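Local structure of DNA mimic protein DMP12 (Neisseria meningitidis MC58, 3W1O) at residues E70-L81 against A108-F119. The protein acts as a monomeric DNA mimic that binds the dimeric histone-like protein HU and partially keeps it from DNA, probably as a regulator. Sequence-based numbering, arbitrary orientation.
Sequences EGDWLIDKESIL and AIKNEKTVIFHF
Strand 72-75, at the edge of a four-stranded antiparallel sheet, pairs with the C-terminal strand 115-118, and reciprocal backbone bonds join Trp73 to Phe117 and Ile75 to Val115. The ladder runs on to the chain's end, where Gly71 N donates to Phe119 O (2.8 Å) from above the carbonyl plane. Glycine suits the positive phi of Gly71: a CB would jam against Glu70 O and hit the Trp73 indole.

Asp72, Leu74, Ile116 and His118 share one face, its polar pair on the more exposed side. His118 ND1 donates a hydrogen bond to Asp72 OD1 (2.6 Å), in the imidazole plane and syn to the carboxylate but 30° out of its plane. Tyr21 OH bonds the same oxygen, and a water lies within hydrogen-bonding reach of Asp72 OD2 and Phe119 O. Leu74 CD2 rests on Ile116 CG1.

Trp73, Ile75, Val115 and Phe117 line the other face, where branched Ile75 and Val115 are buried. Ile75 chi1 (-63°) sets CG1 anti to the carbonyl carbon and chi2 (75°) turns CD1 over the Phe117 ring, 3.4 Å from its centroid, a CH-pi contact. Ile80 CD1 packs on Val115 CG2 (3.6 Å); Ile109 CD1 fits among Lys77 CG, Ile80 CG2 and Leu81 CG.

N-cap Asp76 OD1 accepts from Ser79 N (3.1 Å) and OG. A Schellman motif at Glu112 ends helix 96-111, and Lys113-Thr114 lead into the strand. Helix 21-30 covers one face, helices 77-88 and 96-111 the other: an alpha+beta fold.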
loop_
_atom_site.group_PDB
_atom_site.type_symbol
_atom_site.label_atom_id
_atom_site.label_comp_id
_atom_site.label_asym_id
_atom_site.label_seq_id
_atom_site.Cartn_x
_atom_site.Cartn_y
_atom_site.Cartn_z
ATOM N N GLU A 70 7.674 -11.840 -0.107
ATOM C CA GLU A 70 8.819 -10.990 0.137
ATOM C C GLU A 70 9.203 -10.264 -1.164
ATOM O O GLU A 70 9.259 -10.881 -2.243
ATOM C CB GLU A 70 9.998 -11.828 0.592
ATOM C CG GLU A 70 11.212 -11.013 0.956
ATOM C CD GLU A 70 12.228 -11.857 1.719
ATOM O OE1 GLU A 70 12.445 -13.021 1.306
ATOM O OE2 GLU A 70 12.756 -11.372 2.749
ATOM N N GLY A 71 9.459 -8.969 -1.060
ATOM C CA GLY A 71 9.859 -8.186 -2.233
ATOM C C GLY A 71 9.547 -6.713 -2.088
ATOM O O GLY A 71 9.177 -6.256 -1.007
ATOM N N ASP A 72 9.749 -5.954 -3.165
ATOM C CA ASP A 72 9.531 -4.519 -3.113
ATOM C C ASP A 72 8.865 -4.127 -4.386
ATOM O O ASP A 72 9.277 -4.602 -5.456
ATOM C CB ASP A 72 10.851 -3.797 -3.029
ATOM C CG ASP A 72 11.482 -3.957 -1.669
ATOM O OD1 ASP A 72 11.178 -3.121 -0.811
ATOM O OD2 ASP A 72 12.186 -4.953 -1.449
ATOM N N TRP A 73 7.861 -3.258 -4.283
ATOM C CA TRP A 73 7.050 -2.912 -5.440
ATOM C C TRP A 73 6.800 -1.425 -5.353
ATOM O O TRP A 73 6.628 -0.873 -4.256
ATOM C CB TRP A 73 5.708 -3.664 -5.458
ATOM C CG TRP A 73 5.822 -5.113 -5.729
ATOM C CD1 TRP A 73 5.727 -5.717 -6.951
ATOM C CD2 TRP A 73 6.028 -6.168 -4.775
ATOM N NE1 TRP A 73 5.861 -7.076 -6.817
ATOM C CE2 TRP A 73 6.066 -7.380 -5.497
ATOM C CE3 TRP A 73 6.210 -6.199 -3.392
ATOM C CZ2 TRP A 73 6.252 -8.627 -4.889
ATOM C CZ3 TRP A 73 6.383 -7.487 -2.757
ATOM C CH2 TRP A 73 6.421 -8.653 -3.516
ATOM N N LEU A 74 6.848 -0.754 -6.485
ATOM C CA LEU A 74 6.744 0.716 -6.456
ATOM C C LEU A 74 5.646 1.053 -7.386
ATOM O O LEU A 74 5.698 0.583 -8.515
ATOM C CB LEU A 74 7.958 1.339 -7.095
ATOM C CG LEU A 74 9.336 1.090 -6.652
ATOM C CD1 LEU A 74 10.172 2.210 -7.311
ATOM C CD2 LEU A 74 9.415 1.117 -5.161
ATOM N N ILE A 75 4.698 1.902 -6.958
ATOM C CA ILE A 75 3.417 2.129 -7.670
ATOM C C ILE A 75 3.485 3.605 -8.072
ATOM O O ILE A 75 3.738 4.458 -7.222
ATOM C CB ILE A 75 2.195 1.847 -6.724
ATOM C CG1 ILE A 75 2.152 0.363 -6.278
ATOM C CG2 ILE A 75 0.882 2.053 -7.425
ATOM C CD1 ILE A 75 3.144 -0.039 -5.256
ATOM N N ASP A 76 3.341 3.884 -9.374
ATOM C CA ASP A 76 3.401 5.237 -9.888
ATOM C C ASP A 76 1.999 5.876 -9.888
ATOM O O ASP A 76 1.001 5.160 -9.762
ATOM C CB ASP A 76 3.960 5.226 -11.349
ATOM C CG ASP A 76 3.002 4.551 -12.410
ATOM O OD1 ASP A 76 2.131 3.686 -12.112
ATOM O OD2 ASP A 76 3.156 4.882 -13.620
ATOM N N LYS A 77 1.929 7.188 -10.096
ATOM C CA LYS A 77 0.633 7.900 -10.055
ATOM C C LYS A 77 -0.475 7.217 -10.870
ATOM O O LYS A 77 -1.576 7.042 -10.388
ATOM C CB LYS A 77 0.776 9.360 -10.502
ATOM C CG LYS A 77 -0.521 10.137 -10.416
ATOM C CD LYS A 77 -0.389 11.520 -11.007
ATOM C CE LYS A 77 -1.604 12.356 -10.643
ATOM N NZ LYS A 77 -1.380 13.838 -10.858
ATOM N N GLU A 78 -0.191 6.851 -12.118
ATOM C CA GLU A 78 -1.206 6.178 -12.937
ATOM C C GLU A 78 -1.796 4.959 -12.228
ATOM O O GLU A 78 -3.011 4.787 -12.162
ATOM C CB GLU A 78 -0.624 5.698 -14.278
ATOM C CG GLU A 78 -1.711 5.255 -15.261
ATOM C CD GLU A 78 -1.159 4.691 -16.583
ATOM O OE1 GLU A 78 0.044 4.886 -16.875
ATOM O OE2 GLU A 78 -1.937 4.050 -17.326
ATOM N N SER A 79 -0.907 4.099 -11.726
ATOM C CA SER A 79 -1.340 2.887 -11.061
ATOM C C SER A 79 -1.986 3.200 -9.692
ATOM O O SER A 79 -2.942 2.509 -9.296
ATOM C CB SER A 79 -0.152 1.944 -10.883
ATOM O OG SER A 79 0.272 1.437 -12.157
ATOM N N ILE A 80 -1.472 4.206 -9.003
ATOM C CA ILE A 80 -2.058 4.642 -7.703
ATOM C C ILE A 80 -3.543 4.980 -7.881
ATOM O O ILE A 80 -4.405 4.519 -7.117
ATOM C CB ILE A 80 -1.293 5.821 -7.056
ATOM C CG1 ILE A 80 0.095 5.367 -6.574
ATOM C CG2 ILE A 80 -2.043 6.408 -5.817
ATOM C CD1 ILE A 80 1.060 6.532 -6.290
ATOM N N LEU A 81 -3.832 5.782 -8.908
ATOM C CA LEU A 81 -5.200 6.181 -9.179
ATOM C C LEU A 81 -6.032 4.992 -9.571
ATOM O O LEU A 81 -7.159 4.878 -9.138
ATOM C CB LEU A 81 -5.251 7.232 -10.297
ATOM C CG LEU A 81 -4.783 8.600 -9.840
ATOM C CD1 LEU A 81 -4.450 9.498 -11.041
ATOM C CD2 LEU A 81 -5.844 9.233 -8.931
ATOM N N ALA A 108 -0.610 10.124 -1.464
ATOM C CA ALA A 108 0.513 10.059 -2.419
ATOM C C ALA A 108 0.128 10.851 -3.646
ATOM O O ALA A 108 0.975 11.492 -4.246
ATOM C CB ALA A 108 0.804 8.617 -2.817
ATOM N N ILE A 109 -1.139 10.750 -4.034
ATOM C CA ILE A 109 -1.633 11.586 -5.149
ATOM C C ILE A 109 -1.484 13.035 -4.784
ATOM O O ILE A 109 -0.875 13.812 -5.540
ATOM C CB ILE A 109 -3.072 11.294 -5.551
ATOM C CG1 ILE A 109 -3.206 9.913 -6.180
ATOM C CG2 ILE A 109 -3.582 12.347 -6.554
ATOM C CD1 ILE A 109 -2.236 9.681 -7.330
ATOM N N LYS A 110 -2.010 13.412 -3.613
ATOM C CA LYS A 110 -1.982 14.806 -3.208
ATOM C C LYS A 110 -0.584 15.372 -3.014
ATOM O O LYS A 110 -0.346 16.564 -3.261
ATOM C CB LYS A 110 -2.765 15.024 -1.913
ATOM C CG LYS A 110 -2.837 16.521 -1.451
ATOM C CD LYS A 110 -3.174 17.485 -2.631
ATOM C CE LYS A 110 -3.555 18.903 -2.156
ATOM N NZ LYS A 110 -2.357 19.781 -1.907
ATOM N N ASN A 111 0.345 14.539 -2.571
ATOM C CA ASN A 111 1.663 15.046 -2.233
ATOM C C ASN A 111 2.772 14.564 -3.170
ATOM O O ASN A 111 3.938 14.701 -2.835
ATOM C CB ASN A 111 1.974 14.714 -0.757
ATOM C CG ASN A 111 1.102 15.510 0.193
ATOM O OD1 ASN A 111 1.296 16.717 0.352
ATOM N ND2 ASN A 111 0.098 14.854 0.784
ATOM N N GLU A 112 2.369 14.004 -4.295
ATOM C CA GLU A 112 3.230 13.586 -5.407
ATOM C C GLU A 112 4.323 12.624 -4.937
ATOM O O GLU A 112 5.514 12.905 -5.066
ATOM C CB GLU A 112 3.815 14.835 -6.081
ATOM C CG GLU A 112 2.718 15.653 -6.793
ATOM C CD GLU A 112 2.895 17.161 -6.578
ATOM O OE1 GLU A 112 3.313 17.589 -5.467
ATOM O OE2 GLU A 112 2.606 17.934 -7.511
ATOM N N LYS A 113 3.900 11.518 -4.340
ATOM C CA LYS A 113 4.851 10.546 -3.747
ATOM C C LYS A 113 4.679 9.217 -4.493
ATOM O O LYS A 113 3.593 8.870 -4.994
ATOM C CB LYS A 113 4.565 10.340 -2.235
ATOM C CG LYS A 113 4.602 11.583 -1.307
ATOM C CD LYS A 113 6.007 12.191 -1.202
ATOM C CE LYS A 113 6.097 13.255 -0.136
ATOM N NZ LYS A 113 7.514 13.435 0.366
ATOM N N THR A 114 5.752 8.430 -4.568
ATOM C CA THR A 114 5.616 7.050 -5.034
ATOM C C THR A 114 5.112 6.238 -3.856
ATOM O O THR A 114 5.395 6.549 -2.726
ATOM C CB THR A 114 6.952 6.512 -5.616
ATOM O OG1 THR A 114 7.041 7.005 -6.962
ATOM C CG2 THR A 114 7.003 4.998 -5.681
ATOM N N VAL A 115 4.282 5.278 -4.153
ATOM C CA VAL A 115 3.797 4.339 -3.127
ATOM C C VAL A 115 4.651 3.088 -3.167
ATOM O O VAL A 115 4.900 2.552 -4.240
ATOM C CB VAL A 115 2.324 4.043 -3.360
ATOM C CG1 VAL A 115 1.854 2.855 -2.538
ATOM C CG2 VAL A 115 1.506 5.275 -2.942
ATOM N N ILE A 116 5.110 2.622 -2.013
ATOM C CA ILE A 116 5.903 1.384 -1.949
ATOM C C ILE A 116 5.121 0.267 -1.284
ATOM O O ILE A 116 4.421 0.504 -0.279
ATOM C CB ILE A 116 7.147 1.667 -1.113
ATOM C CG1 ILE A 116 7.993 2.720 -1.876
ATOM C CG2 ILE A 116 7.934 0.381 -0.837
ATOM C CD1 ILE A 116 9.070 3.283 -1.063
ATOM N N PHE A 117 5.211 -0.932 -1.854
ATOM C CA PHE A 117 4.784 -2.105 -1.109
ATOM C C PHE A 117 6.074 -2.813 -0.714
ATOM O O PHE A 117 6.878 -3.129 -1.582
ATOM C CB PHE A 117 3.944 -3.076 -1.961
ATOM C CG PHE A 117 2.657 -2.518 -2.533
ATOM C CD1 PHE A 117 2.150 -1.270 -2.171
ATOM C CD2 PHE A 117 1.924 -3.281 -3.412
ATOM C CE1 PHE A 117 0.936 -0.780 -2.742
ATOM C CE2 PHE A 117 0.707 -2.795 -3.975
ATOM C CZ PHE A 117 0.238 -1.550 -3.626
ATOM N N HIS A 118 6.256 -3.089 0.563
ATOM C CA HIS A 118 7.510 -3.764 1.010
ATOM C C HIS A 118 7.188 -4.934 1.938
ATOM O O HIS A 118 6.388 -4.779 2.842
ATOM C CB HIS A 118 8.438 -2.795 1.717
ATOM C CG HIS A 118 9.600 -3.481 2.385
ATOM N ND1 HIS A 118 10.726 -3.880 1.687
ATOM C CD2 HIS A 118 9.762 -3.938 3.658
ATOM C CE1 HIS A 118 11.556 -4.505 2.516
ATOM N NE2 HIS A 118 10.996 -4.556 3.715
ATOM N N PHE A 119 7.813 -6.088 1.710
ATOM C CA PHE A 119 7.594 -7.237 2.602
ATOM C C PHE A 119 8.899 -8.017 2.588
ATOM O O PHE A 119 9.639 -8.081 1.581
ATOM C CB PHE A 119 6.455 -8.094 2.047
ATOM C CG PHE A 119 5.837 -9.067 3.017
ATOM C CD1 PHE A 119 5.972 -8.924 4.400
ATOM C CD2 PHE A 119 5.044 -10.094 2.533
ATOM C CE1 PHE A 119 5.316 -9.820 5.288
ATOM C CE2 PHE A 119 4.376 -10.997 3.419
ATOM C CZ PHE A 119 4.527 -10.853 4.788
ATOM O OXT PHE A 119 9.259 -8.566 3.643
HETATM O O HOH W 1 11.957 -7.080 0.343
#